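Local coordinates for protein alpha-glucosidase ([Eubacterium] rectale, PDB 6PNR) that hydrolyses alpha-glycosidic bonds as a family 31 glycoside hydrolase, probably releasing sulfoquinovose from sulfolipid-derived glycosides, at residues C451-A456 with T517-T522; P232-W237 with T560-N565; W387-G392 with V417-C422. One frame throughout, in Å; residues are numbered along the deposited sequence.

Interaction 1 of 3, residues C451-A456 with T517-T522; sequences CTLLWA and TPFMRT
Leu-453 lays its CD2 methyl over one face of the Phe-519 ring, a CH-pi contact with CD2 3.8 Å from the ring centroid and displaced toward the rim. CG anti to the backbone N (chi1 -169°) turns the Phe-519 ring to this methyl; His-488 meets the same ring edge-to-face. Two residues further along each segment a polar counterpart forms: Arg-521 stands over a face of the Trp-455 indole as a cation-pi pair, CZ 4.8 Å from the centroid of the five-membered ring. The guanidinium is upright on that face, the two planes 83° apart, and NH2 leads, 3.3 Å from Trp-455 CD1. A bend at chi3 (52°) brings the group there. This buried cation has further partners, with NH2 in a salt bridge to Asp-490 and NE hydrogen-bonded to His-488. A leucine in place of Trp-455 would probably cost Arg-521 this pi face, leaving it the ring of Trp-271, and open a gap beside the bound inhibitor, which the indole touches. Loop 451-456, which follows helix 447-450, and residues 517-522, which end in strand 521-522, thus meet inside the family 31 TIM barrel, where Trp-455 is part of the wall of the inhibitor pocket.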
loop_
_atom_site.group_PDB
_atom_site.type_symbol
_atom_site.label_atom_id
_atom_site.label_comp_id
_atom_site.label_asym_id
_atom_site.label_seq_id
_atom_site.Cartn_x
_atom_site.Cartn_y
_atom_site.Cartn_z
ATOM N N CYS A 451 -0.747 29.516 -17.970
ATOM C CA CYS A 451 -1.748 29.601 -16.916
ATOM C C CYS A 451 -1.613 30.951 -16.225
ATOM O O CYS A 451 -0.561 31.247 -15.651
ATOM C CB CYS A 451 -1.582 28.443 -15.933
ATOM S SG CYS A 451 -2.629 28.576 -14.478
ATOM N N THR A 452 -2.671 31.772 -16.295
ATOM C CA THR A 452 -2.625 33.112 -15.711
ATOM C C THR A 452 -2.682 33.106 -14.186
ATOM O O THR A 452 -2.269 34.088 -13.560
ATOM C CB THR A 452 -3.779 33.971 -16.236
ATOM O OG1 THR A 452 -5.000 33.224 -16.175
ATOM C CG2 THR A 452 -3.525 34.418 -17.676
ATOM N N LEU A 453 -3.189 32.039 -13.571
ATOM C CA LEU A 453 -3.314 31.977 -12.119
ATOM C C LEU A 453 -3.573 30.535 -11.690
ATOM O O LEU A 453 -4.480 29.888 -12.221
ATOM C CB LEU A 453 -4.449 32.892 -11.631
ATOM C CG LEU A 453 -4.843 32.824 -10.143
ATOM C CD1 LEU A 453 -3.718 33.337 -9.238
ATOM C CD2 LEU A 453 -6.109 33.614 -9.875
ATOM N N LEU A 454 -2.781 30.019 -10.752
ATOM C CA LEU A 454 -3.036 28.713 -10.158
ATOM C C LEU A 454 -4.022 28.845 -9.005
ATOM O O LEU A 454 -4.176 29.917 -8.418
ATOM C CB LEU A 454 -1.745 28.085 -9.619
ATOM C CG LEU A 454 -0.828 27.228 -10.483
ATOM C CD1 LEU A 454 0.230 26.598 -9.575
ATOM C CD2 LEU A 454 -1.613 26.160 -11.200
ATOM N N TRP A 455 -4.693 27.735 -8.678
ATOM C CA TRP A 455 -5.237 27.575 -7.338
ATOM C C TRP A 455 -4.901 26.165 -6.872
ATOM O O TRP A 455 -4.630 25.268 -7.678
ATOM C CB TRP A 455 -6.751 27.912 -7.251
ATOM C CG TRP A 455 -7.756 26.774 -7.233
ATOM C CD1 TRP A 455 -8.343 26.207 -6.130
ATOM C CD2 TRP A 455 -8.347 26.131 -8.374
ATOM N NE1 TRP A 455 -9.234 25.237 -6.516
ATOM C CE2 TRP A 455 -9.256 25.166 -7.887
ATOM C CE3 TRP A 455 -8.195 26.279 -9.764
ATOM C CZ2 TRP A 455 -9.999 24.337 -8.736
ATOM C CZ3 TRP A 455 -8.930 25.466 -10.605
ATOM C CH2 TRP A 455 -9.822 24.497 -10.087
ATOM N N ALA A 456 -4.856 25.994 -5.550
ATOM C CA ALA A 456 -4.382 24.757 -4.933
ATOM C C ALA A 456 -5.346 23.577 -5.109
ATOM O O ALA A 456 -5.137 22.555 -4.444
ATOM C CB ALA A 456 -4.100 24.992 -3.441
ATOM N N THR A 517 -2.510 36.774 -0.030
ATOM C CA THR A 517 -2.253 36.097 -1.296
ATOM C C THR A 517 -2.774 37.012 -2.399
ATOM O O THR A 517 -3.463 37.990 -2.092
ATOM C CB THR A 517 -2.933 34.715 -1.352
ATOM O OG1 THR A 517 -4.351 34.878 -1.485
ATOM C CG2 THR A 517 -2.618 33.870 -0.098
ATOM N N PRO A 518 -2.487 36.744 -3.683
ATOM C CA PRO A 518 -2.934 37.673 -4.741
ATOM C C PRO A 518 -4.442 37.758 -4.968
ATOM O O PRO A 518 -4.878 38.741 -5.586
ATOM C CB PRO A 518 -2.236 37.134 -6.000
ATOM C CG PRO A 518 -1.085 36.342 -5.496
ATOM C CD PRO A 518 -1.556 35.729 -4.207
ATOM N N PHE A 519 -5.253 36.799 -4.498
ATOM C CA PHE A 519 -6.594 36.609 -5.062
ATOM C C PHE A 519 -7.474 35.912 -4.025
ATOM O O PHE A 519 -7.224 34.748 -3.700
ATOM C CB PHE A 519 -6.459 35.780 -6.342
ATOM C CG PHE A 519 -7.695 35.702 -7.214
ATOM C CD1 PHE A 519 -8.004 36.711 -8.119
ATOM C CD2 PHE A 519 -8.485 34.549 -7.211
ATOM C CE1 PHE A 519 -9.112 36.603 -8.960
ATOM C CE2 PHE A 519 -9.593 34.437 -8.043
ATOM C CZ PHE A 519 -9.901 35.465 -8.926
ATOM N N MET A 520 -8.487 36.619 -3.501
ATOM C CA MET A 520 -9.385 36.109 -2.459
ATOM C C MET A 520 -10.679 35.574 -3.079
ATOM O O MET A 520 -11.476 36.353 -3.620
ATOM C CB MET A 520 -9.737 37.199 -1.443
ATOM C CG MET A 520 -8.611 37.609 -0.513
ATOM S SD MET A 520 -9.183 38.674 0.830
ATOM C CE MET A 520 -9.900 37.468 1.983
ATOM N N ARG A 521 -10.914 34.259 -2.954
ATOM C CA ARG A 521 -12.092 33.628 -3.542
ATOM C C ARG A 521 -12.691 32.589 -2.593
ATOM O O ARG A 521 -11.965 31.751 -2.050
ATOM C CB ARG A 521 -11.740 32.973 -4.889
ATOM C CG ARG A 521 -12.931 32.325 -5.599
ATOM C CD ARG A 521 -12.490 31.654 -6.919
ATOM N NE ARG A 521 -11.352 30.741 -6.736
ATOM C CZ ARG A 521 -11.450 29.540 -6.174
ATOM N NH1 ARG A 521 -12.630 29.116 -5.733
ATOM N NH2 ARG A 521 -10.377 28.759 -6.052
ATOM N N THR A 522 -14.016 32.642 -2.398
ATOM C CA THR A 522 -14.711 31.656 -1.579
ATOM C C THR A 522 -15.275 30.555 -2.477
ATOM O O THR A 522 -15.214 30.615 -3.708
ATOM C CB THR A 522 -15.835 32.299 -0.739
ATOM O OG1 THR A 522 -16.907 32.719 -1.595
ATOM C CG2 THR A 522 -15.325 33.485 0.073
#

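Interaction 2 of 3, residues P232-W237 with T560-N565; sequences PKLPDW and TLVEEN
Val-562, on the long helix 538-568, packs against Lys-233 and Leu-234 in the loop that leads into strand 242-245 of the TIM barrel. The helix follows strand 521-522, so the contact joins the chain entering the barrel to a helix more than 300 residues later. The apolar part centres on one methyl. Val-562 CG1, set anti to the backbone N (chi1 177°), points at the loop, 3.5 Å from the backbone N of Leu-234 and 3.9 Å from CA of Lys-233. It also meets the Leu-234 branch point, with CG 4.1 Å from CG1, and the two side chains cross at about a right angle. Beyond this contact, Leu-234 reaches inward to Pro-518 and Val-437, while Tyr-239 packs on Val-562.

The charged part lies at the outer margin. Lys-233 and Glu-563 run side by side in the same direction, their aliphatic portions touching at Lys-233 CD and Glu-563 CG, 3.9 Å apart. Lys-233 NZ stays 4.0 Å from Glu-563 OE2, beyond a salt bridge, and any attraction is probably modest where Lys-233 is exposed to solvent.

Hydrogen bonding between loop and helix goes through water. One molecule donates to Pro-232 O and to Val-562 O, so it links a loop carbonyl to a helix carbonyl. The same water accepts from the side-chain amide of Asn-565, whose ND2 also binds Gln-231 OE1 and lies 2.8 Å from the water oxygen.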
loop_
_atom_site.group_PDB
_atom_site.type_symbol
_atom_site.label_atom_id
_atom_site.label_comp_id
_atom_site.label_asym_id
_atom_site.label_seq_id
_atom_site.Cartn_x
_atom_site.Cartn_y
_atom_site.Cartn_z
ATOM N N PRO A 232 1.327 36.929 -16.896
ATOM C CA PRO A 232 1.021 38.362 -16.970
ATOM C C PRO A 232 0.684 38.896 -15.588
ATOM O O PRO A 232 0.455 38.148 -14.639
ATOM C CB PRO A 232 -0.197 38.443 -17.899
ATOM C CG PRO A 232 -0.456 37.045 -18.375
ATOM C CD PRO A 232 0.240 36.107 -17.454
ATOM N N LYS A 233 0.634 40.221 -15.485
ATOM C CA LYS A 233 0.053 40.838 -14.302
ATOM C C LYS A 233 -1.426 40.476 -14.203
ATOM O O LYS A 233 -2.097 40.227 -15.210
ATOM C CB LYS A 233 0.228 42.357 -14.353
ATOM C CG LYS A 233 1.693 42.774 -14.417
ATOM C CD LYS A 233 1.888 44.282 -14.252
ATOM C CE LYS A 233 1.216 45.074 -15.361
ATOM N NZ LYS A 233 1.318 46.554 -15.120
ATOM N N LEU A 234 -1.925 40.415 -12.973
ATOM C CA LEU A 234 -3.347 40.201 -12.761
ATOM C C LEU A 234 -4.131 41.470 -13.108
ATOM O O LEU A 234 -3.633 42.583 -12.923
ATOM C CB LEU A 234 -3.623 39.810 -11.307
ATOM C CG LEU A 234 -3.126 38.450 -10.844
ATOM C CD1 LEU A 234 -3.280 38.341 -9.339
ATOM C CD2 LEU A 234 -3.905 37.327 -11.537
ATOM N N PRO A 235 -5.371 41.328 -13.588
ATOM C CA PRO A 235 -6.192 42.515 -13.870
ATOM C C PRO A 235 -6.358 43.383 -12.633
ATOM O O PRO A 235 -6.487 42.880 -11.515
ATOM C CB PRO A 235 -7.534 41.924 -14.318
ATOM C CG PRO A 235 -7.217 40.529 -14.783
ATOM C CD PRO A 235 -6.067 40.072 -13.918
ATOM N N ASP A 236 -6.359 44.712 -12.839
ATOM C CA ASP A 236 -6.487 45.626 -11.706
ATOM C C ASP A 236 -7.752 45.363 -10.892
ATOM O O ASP A 236 -7.767 45.619 -9.684
ATOM C CB ASP A 236 -6.483 47.084 -12.174
ATOM C CG ASP A 236 -5.104 47.716 -12.105
ATOM O OD1 ASP A 236 -4.204 47.127 -11.466
ATOM O OD2 ASP A 236 -4.916 48.803 -12.697
ATOM N N TRP A 237 -8.825 44.879 -11.523
ATOM C CA TRP A 237 -10.077 44.761 -10.777
ATOM C C TRP A 237 -10.042 43.679 -9.700
ATOM O O TRP A 237 -10.896 43.710 -8.804
ATOM C CB TRP A 237 -11.267 44.506 -11.716
ATOM C CG TRP A 237 -11.148 43.320 -12.643
ATOM C CD1 TRP A 237 -10.771 43.351 -13.956
ATOM C CD2 TRP A 237 -11.423 41.942 -12.339
ATOM N NE1 TRP A 237 -10.800 42.089 -14.485
ATOM C CE2 TRP A 237 -11.190 41.204 -13.516
ATOM C CE3 TRP A 237 -11.846 41.263 -11.189
ATOM C CZ2 TRP A 237 -11.359 39.823 -13.581
ATOM C CZ3 TRP A 237 -12.017 39.887 -11.253
ATOM C CH2 TRP A 237 -11.774 39.182 -12.443
ATOM N N THR A 560 2.810 45.443 -6.591
ATOM C CA THR A 560 4.229 45.450 -6.938
ATOM C C THR A 560 4.803 44.034 -6.936
ATOM O O THR A 560 5.741 43.749 -7.690
ATOM C CB THR A 560 5.038 46.359 -5.996
ATOM O OG1 THR A 560 5.101 45.788 -4.686
ATOM C CG2 THR A 560 4.422 47.759 -5.904
ATOM N N LEU A 561 4.243 43.136 -6.114
ATOM C CA LEU A 561 4.704 41.749 -6.107
ATOM C C LEU A 561 4.257 41.014 -7.361
ATOM O O LEU A 561 5.032 40.250 -7.953
ATOM C CB LEU A 561 4.189 41.014 -4.869
ATOM C CG LEU A 561 4.472 41.623 -3.500
ATOM C CD1 LEU A 561 4.132 40.627 -2.415
ATOM C CD2 LEU A 561 5.933 42.068 -3.376
ATOM N N VAL A 562 3.004 41.209 -7.768
ATOM C CA VAL A 562 2.534 40.569 -8.994
ATOM C C VAL A 562 3.305 41.110 -10.193
ATOM O O VAL A 562 3.664 40.369 -11.116
ATOM C CB VAL A 562 1.014 40.766 -9.142
ATOM C CG1 VAL A 562 0.523 40.172 -10.443
ATOM C CG2 VAL A 562 0.270 40.130 -7.939
ATOM N N GLU A 563 3.605 42.407 -10.182
ATOM C CA GLU A 563 4.400 42.966 -11.271
ATOM C C GLU A 563 5.822 42.418 -11.257
ATOM O O GLU A 563 6.391 42.136 -12.318
ATOM C CB GLU A 563 4.408 44.491 -11.182
ATOM C CG GLU A 563 5.147 45.159 -12.331
ATOM C CD GLU A 563 5.031 46.669 -12.285
ATOM O OE1 GLU A 563 5.102 47.232 -11.167
ATOM O OE2 GLU A 563 4.853 47.282 -13.364
ATOM N N GLU A 564 6.410 42.266 -10.066
ATOM C CA GLU A 564 7.727 41.635 -9.965
ATOM C C GLU A 564 7.692 40.207 -10.492
ATOM O O GLU A 564 8.615 39.772 -11.195
ATOM C CB GLU A 564 8.215 41.664 -8.508
ATOM C CG GLU A 564 9.681 41.235 -8.324
ATOM C CD GLU A 564 10.145 41.245 -6.864
ATOM O OE1 GLU A 564 9.389 41.729 -5.988
ATOM O OE2 GLU A 564 11.270 40.755 -6.593
ATOM N N ASN A 565 6.629 39.460 -10.166
ATOM C CA ASN A 565 6.488 38.111 -10.700
ATOM C C ASN A 565 6.450 38.123 -12.223
ATOM O O ASN A 565 7.127 37.322 -12.882
ATOM C CB ASN A 565 5.223 37.449 -10.135
ATOM C CG ASN A 565 5.060 36.027 -10.625
ATOM O OD1 ASN A 565 5.865 35.162 -10.294
ATOM N ND2 ASN A 565 4.033 35.778 -11.427
HETATM O O HOH W 1 2.548 37.983 -12.428
#

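Interaction 3 of 3, residues W387-G392 with V417-C422; sequences WMADFG and VLWAKC. With 9VH ([(3~{S},4~{R},5~{R})-4,5-bis(oxidanyl)piperidin-3-yl]methanesulfonic acid), chain C.
Trp-419 points its indole from helix 408-429 at the backbone just past strand 386-389, with the backbone N of Asp-390 at the ring edge, in its plane. The carbonyls of residues 389 to 391 approach this indole obliquely, and Phe-371 meets it with planes about 75° apart. The Phe-391 ring has the sulfonate oxygen O2 of the inhibitor at its edge, in plane, while CE2 lies 3.6 Å from inhibitor C3; Arg-441 makes a cation-pi contact with the same ring. With chi1 at 173° the indole extends away from its own backbone N, and NE1 reaches Asp-390 O at 2.9 Å. That bond is weak, bent to 129° at the hydrogen. At the six-membered ring, Ala-389 CB lies 4.2 Å from Trp-419 CZ2. At Gly-392 a side chain would collide with the carbonyl O of Phe-391 and crowd Trp-419 CD1.

Asp-390 turns its carboxylate the other way, to the piperidine ring, where OD1 lies 3.6 Å from inhibitor C4. OD2 is hydrogen-bonded to Tyr-318 OH, and OD1 takes a weak bond from the backbone N of Phe-391, 2.7 Å away. Asp-390 is therefore engaged on two sides: its carbonyl by an indole N-H on the helix side, its carboxylate by a hydroxyl and a backbone N-H on the inhibitor side, which probably limits how far the carboxylate can swing relative to the bound sugar mimic.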
loop_
_atom_site.group_PDB
_atom_site.type_symbol
_atom_site.label_atom_id
_atom_site.label_comp_id
_atom_site.label_asym_id
_atom_site.label_seq_id
_atom_site.Cartn_x
_atom_site.Cartn_y
_atom_site.Cartn_z
ATOM N N TRP A 387 -12.693 32.979 -15.067
ATOM C CA TRP A 387 -13.344 31.694 -14.874
ATOM C C TRP A 387 -12.382 30.684 -14.262
ATOM O O TRP A 387 -11.159 30.790 -14.389
ATOM C CB TRP A 387 -13.909 31.135 -16.189
ATOM C CG TRP A 387 -12.905 30.936 -17.310
ATOM C CD1 TRP A 387 -12.210 29.805 -17.601
ATOM C CD2 TRP A 387 -12.556 31.888 -18.321
ATOM N NE1 TRP A 387 -11.433 29.998 -18.726
ATOM C CE2 TRP A 387 -11.637 31.267 -19.189
ATOM C CE3 TRP A 387 -12.948 33.197 -18.584
ATOM C CZ2 TRP A 387 -11.076 31.925 -20.279
ATOM C CZ3 TRP A 387 -12.384 33.852 -19.670
ATOM C CH2 TRP A 387 -11.465 33.209 -20.506
ATOM N N MET A 388 -12.968 29.700 -13.593
ATOM C CA MET A 388 -12.236 28.495 -13.233
ATOM C C MET A 388 -12.043 27.654 -14.486
ATOM O O MET A 388 -13.016 27.344 -15.182
ATOM C CB MET A 388 -13.001 27.712 -12.170
ATOM C CG MET A 388 -12.299 26.421 -11.736
ATOM S SD MET A 388 -13.147 25.559 -10.379
ATOM C CE MET A 388 -12.648 26.540 -8.973
ATOM N N ALA A 389 -10.791 27.320 -14.800
ATOM C CA ALA A 389 -10.468 26.462 -15.942
ATOM C C ALA A 389 -9.971 25.142 -15.362
ATOM O O ALA A 389 -8.781 24.966 -15.087
ATOM C CB ALA A 389 -9.434 27.120 -16.862
ATOM N N ASP A 390 -10.895 24.200 -15.216
ATOM C CA ASP A 390 -10.776 23.102 -14.282
ATOM C C ASP A 390 -10.276 21.836 -14.972
ATOM O O ASP A 390 -10.218 21.738 -16.199
ATOM C CB ASP A 390 -12.145 22.870 -13.641
ATOM C CG ASP A 390 -12.088 22.042 -12.387
ATOM O OD1 ASP A 390 -10.993 21.760 -11.838
ATOM O OD2 ASP A 390 -13.181 21.677 -11.945
ATOM N N PHE A 391 -9.907 20.862 -14.148
ATOM C CA PHE A 391 -9.539 19.516 -14.567
ATOM C C PHE A 391 -8.354 19.499 -15.524
ATOM O O PHE A 391 -7.557 20.438 -15.554
ATOM C CB PHE A 391 -10.744 18.803 -15.187
ATOM C CG PHE A 391 -11.780 18.361 -14.172
ATOM C CD1 PHE A 391 -11.645 17.153 -13.504
ATOM C CD2 PHE A 391 -12.881 19.151 -13.891
ATOM C CE1 PHE A 391 -12.606 16.732 -12.577
ATOM C CE2 PHE A 391 -13.846 18.742 -12.958
ATOM C CZ PHE A 391 -13.697 17.538 -12.296
ATOM N N GLY A 392 -8.237 18.427 -16.305
ATOM C CA GLY A 392 -7.063 18.160 -17.111
ATOM C C GLY A 392 -6.292 16.919 -16.702
ATOM O O GLY A 392 -5.303 16.590 -17.368
ATOM N N VAL A 417 -1.241 21.102 -19.885
ATOM C CA VAL A 417 -0.627 22.234 -20.581
ATOM C C VAL A 417 -1.334 22.511 -21.904
ATOM O O VAL A 417 -1.486 23.676 -22.301
ATOM C CB VAL A 417 0.879 21.986 -20.777
ATOM C CG1 VAL A 417 1.532 23.170 -21.508
ATOM C CG2 VAL A 417 1.528 21.803 -19.435
ATOM N N LEU A 418 -1.774 21.460 -22.615
ATOM C CA LEU A 418 -2.606 21.686 -23.800
ATOM C C LEU A 418 -3.858 22.471 -23.440
ATOM O O LEU A 418 -4.249 23.408 -24.152
ATOM C CB LEU A 418 -2.993 20.353 -24.452
ATOM C CG LEU A 418 -1.851 19.626 -25.159
ATOM C CD1 LEU A 418 -2.268 18.216 -25.581
ATOM C CD2 LEU A 418 -1.387 20.440 -26.356
ATOM N N TRP A 419 -4.496 22.105 -22.330
ATOM C CA TRP A 419 -5.699 22.796 -21.887
ATOM C C TRP A 419 -5.380 24.232 -21.467
ATOM O O TRP A 419 -6.119 25.167 -21.805
ATOM C CB TRP A 419 -6.328 21.960 -20.763
ATOM C CG TRP A 419 -7.491 22.533 -20.014
ATOM C CD1 TRP A 419 -7.687 22.472 -18.661
ATOM C CD2 TRP A 419 -8.639 23.202 -20.552
ATOM N NE1 TRP A 419 -8.871 23.083 -18.321
ATOM C CE2 TRP A 419 -9.475 23.540 -19.462
ATOM C CE3 TRP A 419 -9.048 23.544 -21.842
ATOM C CZ2 TRP A 419 -10.677 24.217 -19.626
ATOM C CZ3 TRP A 419 -10.252 24.221 -21.999
ATOM C CH2 TRP A 419 -11.049 24.548 -20.897
ATOM N N ALA A 420 -4.268 24.429 -20.749
ATOM C CA ALA A 420 -3.814 25.775 -20.416
ATOM C C ALA A 420 -3.632 26.612 -21.672
ATOM O O ALA A 420 -4.080 27.767 -21.740
ATOM C CB ALA A 420 -2.502 25.702 -19.634
ATOM N N LYS A 421 -2.979 26.028 -22.680
ATOM C CA LYS A 421 -2.740 26.713 -23.950
ATOM C C LYS A 421 -4.049 27.092 -24.636
ATOM O O LYS A 421 -4.158 28.161 -25.246
ATOM C CB LYS A 421 -1.913 25.806 -24.857
ATOM C CG LYS A 421 -1.255 26.493 -26.030
ATOM C CD LYS A 421 -0.328 25.518 -26.751
ATOM C CE LYS A 421 0.634 26.256 -27.668
ATOM N NZ LYS A 421 1.615 25.312 -28.285
ATOM N N CYS A 422 -5.045 26.215 -24.570
ATOM C CA CYS A 422 -6.353 26.532 -25.131
ATOM C C CYS A 422 -6.914 27.813 -24.526
ATOM O O CYS A 422 -7.375 28.704 -25.248
ATOM C CB CYS A 422 -7.305 25.364 -24.897
ATOM S SG CYS A 422 -8.837 25.530 -25.810
HETATM O O1 9VH C . -18.573 19.404 -9.277
HETATM S S1 9VH C . -17.943 19.755 -10.538
HETATM O O2 9VH C . -16.989 18.743 -10.919
HETATM O O3 9VH C . -18.927 20.066 -11.546
HETATM C C1 9VH C . -17.052 21.247 -10.195
HETATM C C2 9VH C . -15.896 21.085 -9.199
HETATM C C3 9VH C . -14.752 20.384 -9.914
HETATM N N1 9VH C . -13.446 20.383 -9.256
HETATM C C4 9VH C . -13.040 21.721 -8.825
HETATM C C5 9VH C . -14.107 22.327 -7.928
HETATM O O4 9VH C . -13.667 23.623 -7.527
HETATM C C6 9VH C . -15.424 22.443 -8.683
HETATM O O5 9VH C . -16.425 23.024 -7.852
#

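Along the chain, residues 232-237 of interaction 2 come first, both segments of interaction 3 next, then both of interaction 1, and helix 538-568 returns to complete interaction 2. The centres of interactions 1 and 2 are about 12 Å apart, those of 1 and 3 about 14 Å, and those of 2 and 3 about 20 Å. Interaction 1 touches both others: Pro-518 packs on Leu-234, and Trp-455 on Met-388 and Asp-390. Interactions 2 and 3 do not touch, their nearest atoms about 7 Å apart. The three thus form a series through the TIM barrel, from a partly buried loop-helix junction, through the loops of interaction 1, to the inhibitor pocket, whose wall interactions 1 and 3 share.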